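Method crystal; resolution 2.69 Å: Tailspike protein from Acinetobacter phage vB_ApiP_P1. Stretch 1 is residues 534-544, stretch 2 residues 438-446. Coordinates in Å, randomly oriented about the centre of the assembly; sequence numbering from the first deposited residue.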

# COMPACT_ATOMS: atom_id res chain seq x y z
N VAL A 534 49.05 3.55 39.46
CA VAL A 534 49.41 4.31 40.64
C VAL A 534 49.60 3.35 41.81
O VAL A 534 48.77 2.47 42.03
CB VAL A 534 48.33 5.37 40.97
CG1 VAL A 534 48.64 6.06 42.29
CG2 VAL A 534 48.23 6.38 39.84
N GLY A 535 50.69 3.53 42.54
CA GLY A 535 50.91 2.73 43.74
C GLY A 535 51.19 1.28 43.40
O GLY A 535 52.08 0.98 42.59
N SER A 536 50.43 0.38 44.01
CA SER A 536 50.61 -1.05 43.82
C SER A 536 49.76 -1.60 42.68
O SER A 536 49.77 -2.82 42.46
CB SER A 536 50.29 -1.80 45.11
OG SER A 536 51.06 -1.31 46.19
N THR A 537 49.04 -0.75 41.96
CA THR A 537 48.10 -1.20 40.94
C THR A 537 48.82 -2.00 39.86
O THR A 537 49.80 -1.54 39.27
CB THR A 537 47.39 -0.00 40.32
OG1 THR A 537 46.52 0.60 41.29
CG2 THR A 537 46.57 -0.43 39.10
N ALA A 538 48.32 -3.21 39.61
CA ALA A 538 48.87 -4.08 38.58
C ALA A 538 47.86 -5.16 38.25
O ALA A 538 47.18 -5.68 39.14
CB ALA A 538 50.20 -4.71 39.02
N GLY A 539 47.75 -5.50 36.96
CA GLY A 539 46.86 -6.53 36.49
C GLY A 539 46.06 -6.06 35.30
O GLY A 539 46.41 -5.06 34.65
N ARG A 540 44.98 -6.77 35.02
CA ARG A 540 44.12 -6.48 33.87
C ARG A 540 42.94 -5.62 34.30
O ARG A 540 42.22 -5.97 35.24
CB ARG A 540 43.63 -7.77 33.22
CG ARG A 540 42.58 -7.55 32.14
CD ARG A 540 42.50 -8.75 31.22
NE ARG A 540 43.73 -8.91 30.46
CZ ARG A 540 43.93 -9.82 29.52
NH1 ARG A 540 42.96 -10.68 29.21
NH2 ARG A 540 45.09 -9.88 28.89
N PHE A 541 42.75 -4.50 33.61
CA PHE A 541 41.69 -3.55 33.91
C PHE A 541 40.94 -3.22 32.62
O PHE A 541 41.35 -3.58 31.52
CB PHE A 541 42.25 -2.27 34.55
CG PHE A 541 42.91 -2.50 35.88
CD1 PHE A 541 44.23 -2.91 35.95
CD2 PHE A 541 42.22 -2.30 37.06
CE1 PHE A 541 44.85 -3.13 37.17
CE2 PHE A 541 42.82 -2.51 38.28
CZ PHE A 541 44.14 -2.93 38.34
N ALA A 542 39.80 -2.54 32.78
CA ALA A 542 38.97 -2.15 31.65
C ALA A 542 38.39 -0.77 31.92
O ALA A 542 37.84 -0.52 32.99
CB ALA A 542 37.85 -3.16 31.41
N MSE A 543 38.51 0.12 30.93
CA MSE A 543 37.99 1.48 31.06
C MSE A 543 36.73 1.69 30.23
O MSE A 543 36.52 1.04 29.21
CB MSE A 543 39.05 2.50 30.65
CG MSE A 543 40.11 2.80 31.70
SE MSE A 543 41.30 1.30 32.05
CE MSE A 543 42.77 2.28 32.88
N GLU A 544 35.89 2.62 30.68
CA GLU A 544 34.72 3.07 29.94
C GLU A 544 34.73 4.59 29.93
O GLU A 544 34.67 5.21 30.99
CB GLU A 544 33.42 2.54 30.55
CG GLU A 544 33.23 1.04 30.38
CD GLU A 544 31.99 0.52 31.08
OE1 GLU A 544 31.89 0.67 32.32
OE2 GLU A 544 31.11 -0.04 30.39
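Stretch 2, residues 438-446: TINRDFTVG

The strongest polar contact between the stretches is the salt bridge of Arg540 and Asp442, a two-pronged one: Arg540 NE donates to Asp442 OD1 at 2.6 Å with an N-H...O angle of 170°, and Arg540 NH2 donates to Asp442 OD2 at 2.9 Å and 162°. The carboxylate thus meets the guanidinium at its edge, near its plane, where the N-H bonds point. Asn440 OD1 lies over one face of the same group, 3.2 Å from Arg540 NH1, but the angle is too poor for a hydrogen bond.

The salt bridge sits on a two-stranded antiparallel ladder. Residues 438-443 of stretch 2 form a strand, extended except at Asn440, and run against 539-544, the N-to-C directions making an angle of 137°. Three pairs are joined by reciprocal backbone hydrogen bonds. Gly539 N reaches Phe443 O at 3.0 Å and Phe443 N reaches Gly539 O at 2.8 Å; Phe541 N reaches Arg441 O at 2.8 Å and Arg441 N reaches Phe541 O at 2.9 Å; Met543 N reaches Thr438 O at 3.0 Å and Thr438 N reaches Met543 O at 3.1 Å. Arg540 and Asp442 form the non-hydrogen-bonded pair between the first two, with CA atoms 4.2 Å apart and both side chains on the same face.

From Phe541–Arg441 to Met543–Thr438 stretch 1 advances two residues and stretch 2 three, which defines a beta bulge. Asn440, at phi/psi 58/39, departs from extended geometry here. Its amide is served by a water, 2.7 Å from Asn440 N, which in turn donates to Phe541 O at 3.2 Å. Within stretch 2, Arg441 NE folds back to donate to Ile439 O at 3.1 Å.

The face opposite the salt bridge carries Phe541, Met543, Thr438, Arg441 and Phe443, and the apolar packing centres on Phe443. Phe541 CD1 approaches Phe443 CD1 to 3.7 Å, the rings oblique with planes at 73° and centroids 5.9 Å apart. The selenomethionine Met543 places CE 3.9 Å from Phe443 CZ and SE 4.0 Å from Arg441 CG. Beside the bulge, Ala542 CB lies 4.1 Å from Ile439 CG2.

Beyond the ladder the contact loosens. Val534 to Thr537 form a type II' turn, closed by Thr537 N to Val534 O at 3.2 Å. Val445 CG1 lies 3.5 Å from Gly535 O, and a second water links the loops, accepting from Gly446 N at 3.0 Å and donating to Gly535 O at 2.6 Å and Thr537 O at 2.9 Å. Altogether 726 Å² is buried, summed over both sides.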

# COMPACT_ATOMS: atom_id res chain seq x y z
N THR A 438 37.31 -0.08 26.41
CA THR A 438 38.61 -0.67 26.12
C THR A 438 38.91 -1.69 27.21
O THR A 438 38.92 -1.35 28.39
CB THR A 438 39.71 0.40 26.06
OG1 THR A 438 39.27 1.49 25.24
CG2 THR A 438 40.98 -0.19 25.47
N ILE A 439 39.15 -2.93 26.80
CA ILE A 439 39.37 -4.01 27.75
C ILE A 439 40.81 -4.51 27.64
O ILE A 439 41.57 -4.04 26.79
CB ILE A 439 38.37 -5.16 27.54
CG1 ILE A 439 38.59 -5.82 26.17
CG2 ILE A 439 36.94 -4.66 27.67
CD1 ILE A 439 37.81 -7.09 25.97
N ASN A 440 41.17 -5.45 28.50
CA ASN A 440 42.50 -6.08 28.48
C ASN A 440 43.61 -5.05 28.63
O ASN A 440 44.66 -5.14 27.99
CB ASN A 440 42.69 -6.92 27.21
CG ASN A 440 41.63 -7.99 27.06
OD1 ASN A 440 41.00 -8.40 28.04
ND2 ASN A 440 41.41 -8.44 25.83
N ARG A 441 43.39 -4.06 29.48
CA ARG A 441 44.42 -3.08 29.83
C ARG A 441 45.28 -3.68 30.92
O ARG A 441 44.95 -3.62 32.11
CB ARG A 441 43.79 -1.76 30.26
CG ARG A 441 42.84 -1.14 29.23
CD ARG A 441 43.56 -0.73 27.95
NE ARG A 441 43.78 -1.85 27.04
CZ ARG A 441 44.48 -1.78 25.91
NH1 ARG A 441 45.03 -0.63 25.55
NH2 ARG A 441 44.63 -2.85 25.15
N ASP A 442 46.40 -4.29 30.52
CA ASP A 442 47.27 -5.02 31.44
C ASP A 442 48.38 -4.10 31.92
O ASP A 442 49.12 -3.52 31.12
CB ASP A 442 47.84 -6.25 30.75
CG ASP A 442 46.76 -7.13 30.14
OD1 ASP A 442 45.67 -7.22 30.73
OD2 ASP A 442 47.01 -7.72 29.07
N PHE A 443 48.51 -3.97 33.24
CA PHE A 443 49.46 -3.06 33.86
C PHE A 443 50.45 -3.82 34.73
O PHE A 443 50.13 -4.86 35.31
CB PHE A 443 48.75 -2.02 34.74
CG PHE A 443 47.93 -1.02 33.96
CD1 PHE A 443 46.63 -1.30 33.61
CD2 PHE A 443 48.47 0.20 33.60
CE1 PHE A 443 45.87 -0.39 32.90
CE2 PHE A 443 47.72 1.12 32.89
CZ PHE A 443 46.42 0.83 32.55
N THR A 444 51.66 -3.29 34.80
CA THR A 444 52.60 -3.58 35.87
C THR A 444 52.74 -2.34 36.73
O THR A 444 52.19 -1.28 36.43
CB THR A 444 53.96 -4.03 35.32
OG1 THR A 444 54.54 -2.97 34.55
CG2 THR A 444 53.80 -5.26 34.44
N VAL A 445 53.48 -2.48 37.84
CA VAL A 445 53.63 -1.38 38.79
C VAL A 445 54.22 -0.16 38.08
O VAL A 445 55.39 -0.18 37.66
CB VAL A 445 54.48 -1.79 40.00
CG1 VAL A 445 54.70 -0.60 40.92
CG2 VAL A 445 53.81 -2.93 40.75
N GLY A 446 53.43 0.89 37.94
CA GLY A 446 53.88 2.12 37.33
C GLY A 446 53.86 2.15 35.82
O GLY A 446 54.34 3.12 35.23
O HOH W 1 39.82 -6.29 30.67
O HOH W 2 51.36 0.79 40.09